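Side-chain contacts in L-amino acid deaminase (Proteus vulgaris, PDB 5I39), which probably catalyses the FAD-dependent oxidative deamination of L-amino acids at the bacterial membrane: residues L48-M51 with T52-L56; M348-A351 with P352-P356; A384-T387 with A388-L392. All coordinates share one frame; numbering follows the deposited sequence. Where two conformers were deposited one is given.

Overall arrangement
Contacts 1 and 3 are successive turns of two helices, 47-58 and 376-392, that pack on each other: A384 and A388 of contact 3 lie against M51, T52 and N55 of contact 1. Both are largely buried, yet their chemistry differs. Contact 1 is mainly apolar and offers a backbone N-H to the FAD pyrophosphate, whereas contact 3 carries two carboxylates along one side. Contact 2 lies apart, about 21 Å from contact 1 and 19 Å from contact 3, centre to centre. It is a turn at the end of strand 340-350, only partly buried and held by backbone and aspartate bonds. Contacts 1 and 2 both touch FAD, at the pyrophosphate and the flavin respectively.

Contact 1. Residues L48-M51 with T52-L56; sequences LGIM and TAINL. With FAD (flavin-adenine dinucleotide), chain B.
The backbone N-H groups of T52, A53, I54 and N55 bond to the carbonyls of L48, G49, I50 and M51 in regular alpha-helical geometry. This is the helix of the Rossmann-type beta-alpha-beta unit of strand 40-43, helix 47-58 and strand 63-66, and its opening turn faces the cofactor. L48 N gives its hydrogen to FAD O1P at 3.1 Å, while L48 CD1 lies alongside the same phosphate, 3.3 Å from FAD O2P. G49 is probably the last glycine of a GxGxxG dinucleotide-binding motif, a position whose missing side chain generally lets helix and strand pack closely, and A53 is small enough to sit against V63 and I65 of strand 63-66. On another side I54 CD1 touches I50 CG2 at 3.9 Å and, in the conformer described, SE of the selenomethionine M51 at 4.0 Å; these chains form an apolar face covered by helix 189-199 through M193, A194 and Y196. T52 suits a buried helical position because its hydroxyl, turned beside its backbone N (chi1 -55°), can bond back to the helix. L48 O thus takes T52 OG1 at 2.7 Å and T52 N at 3.0 Å, from opposite faces of its carbonyl plane.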
loop_
_atom_site.group_PDB
_atom_site.type_symbol
_atom_site.label_atom_id
_atom_site.label_comp_id
_atom_site.label_asym_id
_atom_site.label_seq_id
_atom_site.Cartn_x
_atom_site.Cartn_y
_atom_site.Cartn_z
ATOM N N LEU A 48 7.173 1.892 0.382
ATOM C CA LEU A 48 8.096 0.784 0.177
ATOM C C LEU A 48 9.526 1.182 0.527
ATOM O O LEU A 48 10.223 0.435 1.218
ATOM C CB LEU A 48 7.963 0.210 -1.232
ATOM C CG LEU A 48 6.591 -0.429 -1.515
ATOM C CD1 LEU A 48 6.587 -1.073 -2.890
ATOM C CD2 LEU A 48 6.177 -1.462 -0.474
ATOM N N GLY A 49 9.957 2.368 0.115
ATOM C CA GLY A 49 11.290 2.852 0.483
ATOM C C GLY A 49 11.425 3.095 1.978
ATOM O O GLY A 49 12.430 2.718 2.588
ATOM N N ILE A 50 10.407 3.716 2.571
ATOM C CA ILE A 50 10.412 3.999 4.004
ATOM C C ILE A 50 10.459 2.714 4.834
ATOM O O ILE A 50 11.276 2.595 5.754
ATOM C CB ILE A 50 9.187 4.846 4.405
ATOM C CG1 ILE A 50 9.316 6.268 3.841
ATOM C CG2 ILE A 50 9.036 4.920 5.923
ATOM C CD1 ILE A 50 8.013 7.034 3.804
HETATM N N MSE A 51 9.587 1.758 4.518
HETATM C CA MSE A 51 9.510 0.522 5.304
HETATM C C MSE A 51 10.772 -0.294 5.131
HETATM O O MSE A 51 11.269 -0.886 6.095
HETATM C CB MSE A 51 8.262 -0.283 4.946
HETATM C CG MSE A 51 6.963 0.445 5.316
HETATM SE SE MSE A 51 6.792 0.894 7.215
HETATM C CE MSE A 51 6.611 -0.959 7.843
ATOM N N THR A 52 11.320 -0.328 3.916
ATOM C CA THR A 52 12.582 -1.033 3.687
ATOM C C THR A 52 13.720 -0.381 4.479
ATOM O O THR A 52 14.517 -1.082 5.096
ATOM C CB THR A 52 12.924 -1.130 2.190
ATOM O OG1 THR A 52 11.830 -1.730 1.487
ATOM C CG2 THR A 52 14.142 -2.001 1.974
ATOM N N ALA A 53 13.781 0.946 4.466
ATOM C CA ALA A 53 14.788 1.681 5.237
ATOM C C ALA A 53 14.722 1.362 6.730
ATOM O O ALA A 53 15.748 1.120 7.362
ATOM C CB ALA A 53 14.638 3.176 5.013
ATOM N N ILE A 54 13.514 1.342 7.284
ATOM C CA ILE A 54 13.332 0.984 8.690
ATOM C C ILE A 54 13.886 -0.415 8.977
ATOM O O ILE A 54 14.598 -0.624 9.963
ATOM C CB ILE A 54 11.843 1.056 9.088
ATOM C CG1 ILE A 54 11.384 2.519 9.142
ATOM C CG2 ILE A 54 11.591 0.388 10.436
ATOM C CD1 ILE A 54 9.881 2.700 9.078
ATOM N N ASN A 55 13.544 -1.366 8.114
ATOM C CA ASN A 55 14.003 -2.737 8.279
ATOM C C ASN A 55 15.536 -2.834 8.258
ATOM O O ASN A 55 16.132 -3.541 9.069
ATOM C CB ASN A 55 13.377 -3.611 7.194
ATOM C CG ASN A 55 13.583 -5.092 7.440
ATOM O OD1 ASN A 55 14.643 -5.631 7.148
ATOM N ND2 ASN A 55 12.563 -5.759 7.967
ATOM N N LEU A 56 16.162 -2.095 7.348
ATOM C CA LEU A 56 17.621 -2.090 7.244
ATOM C C LEU A 56 18.318 -1.458 8.450
ATOM O O LEU A 56 19.338 -1.974 8.906
ATOM C CB LEU A 56 18.038 -1.391 5.957
ATOM C CG LEU A 56 17.677 -2.170 4.691
ATOM C CD1 LEU A 56 17.705 -1.247 3.486
ATOM C CD2 LEU A 56 18.610 -3.355 4.470
HETATM P PA FAD B . 5.114 5.746 -4.098
HETATM O O1A FAD B . 4.541 6.357 -5.382
HETATM O O2A FAD B . 4.313 6.058 -2.849
HETATM O O5B FAD B . 6.588 6.265 -3.804
HETATM C C5B FAD B . 7.636 6.204 -4.761
HETATM C C4B FAD B . 8.461 7.458 -4.542
HETATM O O4B FAD B . 9.642 7.384 -5.366
HETATM C C3B FAD B . 7.705 8.721 -4.960
HETATM O O3B FAD B . 7.543 9.581 -3.833
HETATM C C2B FAD B . 8.595 9.296 -6.072
HETATM O O2B FAD B . 8.595 10.736 -6.119
HETATM C C1B FAD B . 9.955 8.705 -5.750
HETATM N N9A FAD B . 10.887 8.601 -6.877
HETATM C C8A FAD B . 10.649 8.058 -8.055
HETATM N N7A FAD B . 11.742 8.072 -8.846
HETATM C C5A FAD B . 12.683 8.656 -8.115
HETATM C C6A FAD B . 14.084 9.012 -8.318
HETATM N N6A FAD B . 14.694 8.741 -9.490
HETATM N N1A FAD B . 14.753 9.608 -7.312
HETATM C C2A FAD B . 14.168 9.862 -6.134
HETATM N N3A FAD B . 12.884 9.589 -5.877
HETATM C C4A FAD B . 12.138 8.996 -6.818
HETATM N N1 FAD B . -2.704 -0.459 -1.505
HETATM C C2 FAD B . -3.295 -1.086 -0.484
HETATM O O2 FAD B . -2.618 -1.899 0.171
HETATM N N3 FAD B . -4.594 -0.848 -0.177
HETATM C C4 FAD B . -5.388 -0.014 -0.857
HETATM O O4 FAD B . -6.547 0.176 -0.517
HETATM C C4X FAD B . -4.823 0.700 -2.010
HETATM N N5 FAD B . -5.549 1.530 -2.807
HETATM C C5X FAD B . -4.933 2.282 -3.725
HETATM C C6 FAD B . -5.611 3.296 -4.405
HETATM C C7 FAD B . -4.970 4.128 -5.318
HETATM C C7M FAD B . -5.719 5.251 -5.999
HETATM C C8 FAD B . -3.540 3.930 -5.598
HETATM C C8M FAD B . -2.787 4.826 -6.553
HETATM C C9 FAD B . -2.866 2.902 -4.937
HETATM C C9A FAD B . -3.503 2.073 -4.021
HETATM N N10 FAD B . -2.824 1.042 -3.360
HETATM C C10 FAD B . -3.401 0.406 -2.263
HETATM C "C1'" FAD B . -1.442 0.734 -3.669
HETATM C "C2'" FAD B . -0.452 1.446 -2.817
HETATM O "O2'" FAD B . -0.883 2.790 -2.634
HETATM C "C3'" FAD B . 0.891 1.376 -3.537
HETATM O "O3'" FAD B . 1.206 0.015 -3.934
HETATM C "C4'" FAD B . 2.042 1.877 -2.697
HETATM O "O4'" FAD B . 1.729 3.172 -2.151
HETATM C "C5'" FAD B . 3.294 1.968 -3.551
HETATM O "O5'" FAD B . 4.319 2.501 -2.711
HETATM P P FAD B . 5.721 2.949 -3.387
HETATM O O1P FAD B . 6.611 3.400 -2.268
HETATM O O2P FAD B . 6.185 1.873 -4.344
HETATM O O3P FAD B . 5.283 4.168 -4.367
#

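Contact 2. Residues M348-A351 with P352-P356; sequences MAIA and PDENP. With FAD (flavin-adenine dinucleotide), chain B; EDO (1,2-ethanediol), chain H.
A351 O accepts the backbone N-H of E354 at 2.9 Å from E354 N, the bond that closes a type I beta turn from A351 to E354. The donor stands above the carbonyl plane, 59° out of it, so the bond does not follow a lone pair. P352 suits the second position of this turn, since its ring already restricts phi to the range needed there. D353 follows, and its carboxylate folds back over the chain: CG lies between the backbone N and the carbonyl carbon (chi1 64°), which brings OD1 within 3.1 Å of N355 N. This bond, met from above the carboxylate plane, makes an Asx turn. The other oxygen, D353 OD2, forms a salt bridge with R407 NE, so one aspartate both shapes the loop and ties it to the C-terminal tail. The chain reverses through P352 and D353, and E354 leaves the turn with a positive phi of 68°. The small methyl of A351 lets the returning chain come close, CB lying 3.4 Å from N355 O, and I350 CG2 rests on E354 CA at 3.8 Å. A water lies 2.9 Å from A351 N, whose hydrogen it accepts, and makes a weak bond to N355 O. Beside I350 and E354, an ethanediol, probably from the crystallisation liquor, donates from its O1 to E354 O. N355 and P356 then lean on helix 90-103. Farther back, M348, a selenomethionine here, reaches the benzenoid end of the flavin, with CG 3.5 Å from FAD C8M and SE 3.7 Å from FAD C9. Strand 340-350 pairs antiparallel with 257-266, M348 with A259 and I350 with L257. The arrangement is that of a strand that touches the flavin through M348 and runs out into a type I turn overlapped by an Asx turn.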
loop_
_atom_site.group_PDB
_atom_site.type_symbol
_atom_site.label_atom_id
_atom_site.label_comp_id
_atom_site.label_asym_id
_atom_site.label_seq_id
_atom_site.Cartn_x
_atom_site.Cartn_y
_atom_site.Cartn_z
HETATM N N MSE A 348 -0.903 4.015 -10.659
HETATM C CA MSE A 348 -0.181 2.798 -10.267
HETATM C C MSE A 348 0.578 2.265 -11.448
HETATM O O MSE A 348 0.387 2.705 -12.582
HETATM C CB MSE A 348 -1.153 1.705 -9.809
HETATM C CG MSE A 348 -1.926 2.118 -8.570
HETATM SE SE MSE A 348 -3.145 0.727 -7.911
HETATM C CE MSE A 348 -4.703 1.741 -8.533
ATOM N N ALA A 349 1.452 1.304 -11.182
ATOM C CA ALA A 349 2.167 0.577 -12.224
ATOM C C ALA A 349 2.199 -0.881 -11.803
ATOM O O ALA A 349 2.690 -1.203 -10.722
ATOM C CB ALA A 349 3.570 1.130 -12.408
ATOM N N ILE A 350 1.683 -1.744 -12.672
ATOM C CA ILE A 350 1.328 -3.119 -12.334
ATOM C C ILE A 350 2.055 -4.066 -13.286
ATOM O O ILE A 350 2.145 -3.796 -14.484
ATOM C CB ILE A 350 -0.212 -3.312 -12.448
ATOM C CG1 ILE A 350 -0.965 -2.300 -11.561
ATOM C CG2 ILE A 350 -0.642 -4.732 -12.104
ATOM C CD1 ILE A 350 -0.638 -2.365 -10.081
ATOM N N ALA A 351 2.569 -5.168 -12.741
ATOM C CA ALA A 351 3.256 -6.190 -13.537
ATOM C C ALA A 351 2.241 -7.018 -14.346
ATOM O O ALA A 351 1.064 -7.051 -13.992
ATOM C CB ALA A 351 4.079 -7.092 -12.634
ATOM N N PRO A 352 2.692 -7.700 -15.421
ATOM C CA PRO A 352 1.777 -8.487 -16.270
ATOM C C PRO A 352 0.894 -9.517 -15.553
ATOM O O PRO A 352 -0.234 -9.759 -15.988
ATOM C CB PRO A 352 2.726 -9.199 -17.236
ATOM C CG PRO A 352 3.892 -8.288 -17.350
ATOM C CD PRO A 352 4.035 -7.603 -16.022
ATOM N N ASP A 353 1.404 -10.105 -14.470
ATOM C CA ASP A 353 0.654 -11.099 -13.688
ATOM C C ASP A 353 0.010 -10.526 -12.410
ATOM O O ASP A 353 -0.487 -11.289 -11.585
ATOM C CB ASP A 353 1.541 -12.312 -13.369
ATOM C CG ASP A 353 2.725 -11.975 -12.484
ATOM O OD1 ASP A 353 2.838 -10.828 -11.994
ATOM O OD2 ASP A 353 3.568 -12.869 -12.275
ATOM N N GLU A 354 0.064 -9.194 -12.267
ATOM C CA GLU A 354 -0.560 -8.449 -11.156
ATOM C C GLU A 354 0.079 -8.701 -9.785
ATOM O O GLU A 354 -0.488 -8.333 -8.754
ATOM C CB GLU A 354 -2.080 -8.689 -11.115
ATOM C CG GLU A 354 -2.776 -8.329 -12.423
ATOM C CD GLU A 354 -4.263 -8.642 -12.444
ATOM O OE1 GLU A 354 -4.780 -9.260 -11.487
ATOM O OE2 GLU A 354 -4.919 -8.268 -13.439
ATOM N N ASN A 355 1.272 -9.292 -9.765
ATOM C CA ASN A 355 1.996 -9.532 -8.516
ATOM C C ASN A 355 3.211 -8.606 -8.428
ATOM O O ASN A 355 3.667 -8.091 -9.446
ATOM C CB ASN A 355 2.405 -10.999 -8.409
ATOM C CG ASN A 355 1.208 -11.928 -8.343
ATOM O OD1 ASN A 355 0.140 -11.551 -7.853
ATOM N ND2 ASN A 355 1.375 -13.144 -8.843
ATOM N N PRO A 356 3.741 -8.381 -7.208
ATOM C CA PRO A 356 4.848 -7.437 -7.045
ATOM C C PRO A 356 6.146 -7.836 -7.739
ATOM O O PRO A 356 6.331 -9.000 -8.112
ATOM C CB PRO A 356 5.065 -7.417 -5.523
ATOM C CG PRO A 356 3.759 -7.830 -4.943
ATOM C CD PRO A 356 3.264 -8.873 -5.901
HETATM P PA FAD B . 5.114 5.746 -4.098
HETATM O O1A FAD B . 4.541 6.357 -5.382
HETATM O O2A FAD B . 4.313 6.058 -2.849
HETATM O O5B FAD B . 6.588 6.265 -3.804
HETATM C C5B FAD B . 7.636 6.204 -4.761
HETATM C C4B FAD B . 8.461 7.458 -4.542
HETATM O O4B FAD B . 9.642 7.384 -5.366
HETATM C C3B FAD B . 7.705 8.721 -4.960
HETATM O O3B FAD B . 7.543 9.581 -3.833
HETATM C C2B FAD B . 8.595 9.296 -6.072
HETATM O O2B FAD B . 8.595 10.736 -6.119
HETATM C C1B FAD B . 9.955 8.705 -5.750
HETATM N N9A FAD B . 10.887 8.601 -6.877
HETATM C C8A FAD B . 10.649 8.058 -8.055
HETATM N N7A FAD B . 11.742 8.072 -8.846
HETATM C C5A FAD B . 12.683 8.656 -8.115
HETATM C C6A FAD B . 14.084 9.012 -8.318
HETATM N N6A FAD B . 14.694 8.741 -9.490
HETATM N N1A FAD B . 14.753 9.608 -7.312
HETATM C C2A FAD B . 14.168 9.862 -6.134
HETATM N N3A FAD B . 12.884 9.589 -5.877
HETATM C C4A FAD B . 12.138 8.996 -6.818
HETATM N N1 FAD B . -2.704 -0.459 -1.505
HETATM C C2 FAD B . -3.295 -1.086 -0.484
HETATM O O2 FAD B . -2.618 -1.899 0.171
HETATM N N3 FAD B . -4.594 -0.848 -0.177
HETATM C C4 FAD B . -5.388 -0.014 -0.857
HETATM O O4 FAD B . -6.547 0.176 -0.517
HETATM C C4X FAD B . -4.823 0.700 -2.010
HETATM N N5 FAD B . -5.549 1.530 -2.807
HETATM C C5X FAD B . -4.933 2.282 -3.725
HETATM C C6 FAD B . -5.611 3.296 -4.405
HETATM C C7 FAD B . -4.970 4.128 -5.318
HETATM C C7M FAD B . -5.719 5.251 -5.999
HETATM C C8 FAD B . -3.540 3.930 -5.598
HETATM C C8M FAD B . -2.787 4.826 -6.553
HETATM C C9 FAD B . -2.866 2.902 -4.937
HETATM C C9A FAD B . -3.503 2.073 -4.021
HETATM N N10 FAD B . -2.824 1.042 -3.360
HETATM C C10 FAD B . -3.401 0.406 -2.263
HETATM C "C1'" FAD B . -1.442 0.734 -3.669
HETATM C "C2'" FAD B . -0.452 1.446 -2.817
HETATM O "O2'" FAD B . -0.883 2.790 -2.634
HETATM C "C3'" FAD B . 0.891 1.376 -3.537
HETATM O "O3'" FAD B . 1.206 0.015 -3.934
HETATM C "C4'" FAD B . 2.042 1.877 -2.697
HETATM O "O4'" FAD B . 1.729 3.172 -2.151
HETATM C "C5'" FAD B . 3.294 1.968 -3.551
HETATM O "O5'" FAD B . 4.319 2.501 -2.711
HETATM P P FAD B . 5.721 2.949 -3.387
HETATM O O1P FAD B . 6.611 3.400 -2.268
HETATM O O2P FAD B . 6.185 1.873 -4.344
HETATM O O3P FAD B . 5.283 4.168 -4.367
HETATM C C1 EDO H . -2.924 -5.338 -8.032
HETATM O O1 EDO H . -3.029 -6.764 -7.968
HETATM C C2 EDO H . -4.112 -4.726 -8.755
HETATM O O2 EDO H . -4.118 -5.128 -10.134
HETATM O O HOH W 1 1.823 -6.086 -10.106
#

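Contact 3. Residues A384-T387 with A388-L392; sequences AELT and ADLLL
E385 and D389 meet along one side of helix 376-392, while A384, T387 and A388 form the face packed into the protein. On that face, A384 and A388 let helix 47-58 come close, at T52, N55 and L56, and T387 lies against V368 and N370 of strand 367-371, its hydroxyl returned to S383 O. L390 N bonds to L386 O at 2.9 Å, but L386 CD1 only brushes L390 CG, at 4.2 Å, and L390 is partly exposed: this is the looser apolar pairing. On the carboxylate side, E385 has CG anti to its backbone N (chi1 -176°), which carries the extended chain out along D389. The carboxylate of D389 lies over E385 O, with D389 CG 3.1 Å from that oxygen, and the two carboxylate planes are turned 73° apart. A water 2.7 Å from E385 OE2 and 2.7 Å from D389 OD1 is placed to donate to either, but cannot serve every acceptor around it. With E385 OE2 and D389 OD2 4.3 Å apart, the charges would probably repel. Salt bridges from R102 to E385 and from R59, which also bonds N55, to D389, and V397 N donating to D389 OD2, probably offset this and let both acids stay ionised.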
loop_
_atom_site.group_PDB
_atom_site.type_symbol
_atom_site.label_atom_id
_atom_site.label_comp_id
_atom_site.label_asym_id
_atom_site.label_seq_id
_atom_site.Cartn_x
_atom_site.Cartn_y
_atom_site.Cartn_z
ATOM N N ALA A 384 9.217 -5.141 2.670
ATOM C CA ALA A 384 10.411 -4.488 3.219
ATOM C C ALA A 384 11.427 -5.512 3.719
ATOM O O ALA A 384 12.616 -5.429 3.403
ATOM C CB ALA A 384 10.028 -3.557 4.353
ATOM N N GLU A 385 10.956 -6.470 4.512
ATOM C CA GLU A 385 11.833 -7.521 5.022
ATOM C C GLU A 385 12.426 -8.354 3.888
ATOM O O GLU A 385 13.628 -8.635 3.883
ATOM C CB GLU A 385 11.106 -8.428 6.006
ATOM C CG GLU A 385 12.027 -9.475 6.620
ATOM C CD GLU A 385 11.357 -10.382 7.625
ATOM O OE1 GLU A 385 10.153 -10.224 7.879
ATOM O OE2 GLU A 385 12.046 -11.272 8.155
ATOM N N LEU A 386 11.580 -8.766 2.946
ATOM C CA LEU A 386 12.044 -9.566 1.815
ATOM C C LEU A 386 13.080 -8.817 0.977
ATOM O O LEU A 386 14.074 -9.406 0.556
ATOM C CB LEU A 386 10.875 -10.019 0.938
ATOM C CG LEU A 386 11.258 -10.905 -0.259
ATOM C CD1 LEU A 386 12.012 -12.168 0.153
ATOM C CD2 LEU A 386 10.008 -11.262 -1.041
ATOM N N THR A 387 12.847 -7.529 0.745
ATOM C CA THR A 387 13.779 -6.709 -0.022
ATOM C C THR A 387 15.145 -6.676 0.655
ATOM O O THR A 387 16.175 -6.852 0.002
ATOM C CB THR A 387 13.229 -5.287 -0.192
ATOM O OG1 THR A 387 12.014 -5.341 -0.944
ATOM C CG2 THR A 387 14.207 -4.398 -0.926
ATOM N N ALA A 388 15.148 -6.450 1.964
ATOM C CA ALA A 388 16.388 -6.455 2.732
ATOM C C ALA A 388 17.060 -7.833 2.710
ATOM O O ALA A 388 18.279 -7.920 2.555
ATOM C CB ALA A 388 16.131 -5.993 4.157
ATOM N N ASP A 389 16.272 -8.901 2.840
ATOM C CA ASP A 389 16.808 -10.266 2.760
ATOM C C ASP A 389 17.512 -10.493 1.423
ATOM O O ASP A 389 18.622 -11.028 1.379
ATOM C CB ASP A 389 15.702 -11.321 2.904
ATOM C CG ASP A 389 15.064 -11.356 4.285
ATOM O OD1 ASP A 389 15.647 -10.828 5.252
ATOM O OD2 ASP A 389 13.965 -11.940 4.385
ATOM N N LEU A 390 16.863 -10.087 0.336
ATOM C CA LEU A 390 17.442 -10.248 -1.000
ATOM C C LEU A 390 18.704 -9.417 -1.173
ATOM O O LEU A 390 19.698 -9.902 -1.714
ATOM C CB LEU A 390 16.425 -9.892 -2.081
ATOM C CG LEU A 390 15.229 -10.836 -2.214
ATOM C CD1 LEU A 390 14.247 -10.275 -3.229
ATOM C CD2 LEU A 390 15.649 -12.238 -2.614
ATOM N N LEU A 391 18.678 -8.177 -0.692
ATOM C CA LEU A 391 19.849 -7.305 -0.762
ATOM C C LEU A 391 21.052 -7.920 -0.053
ATOM O O LEU A 391 22.171 -7.879 -0.560
ATOM C CB LEU A 391 19.530 -5.945 -0.136
ATOM C CG LEU A 391 20.657 -4.902 -0.110
ATOM C CD1 LEU A 391 21.063 -4.488 -1.519
ATOM C CD2 LEU A 391 20.234 -3.694 0.712
ATOM N N LEU A 392 20.801 -8.493 1.118
ATOM C CA LEU A 392 21.862 -8.969 1.994
ATOM C C LEU A 392 22.206 -10.447 1.804
ATOM O O LEU A 392 23.148 -10.939 2.424
ATOM C CB LEU A 392 21.481 -8.674 3.450
ATOM C CG LEU A 392 21.229 -7.186 3.746
ATOM C CD1 LEU A 392 20.691 -6.995 5.154
ATOM C CD2 LEU A 392 22.472 -6.329 3.537
HETATM O O HOH W 2 14.721 -11.641 7.694
#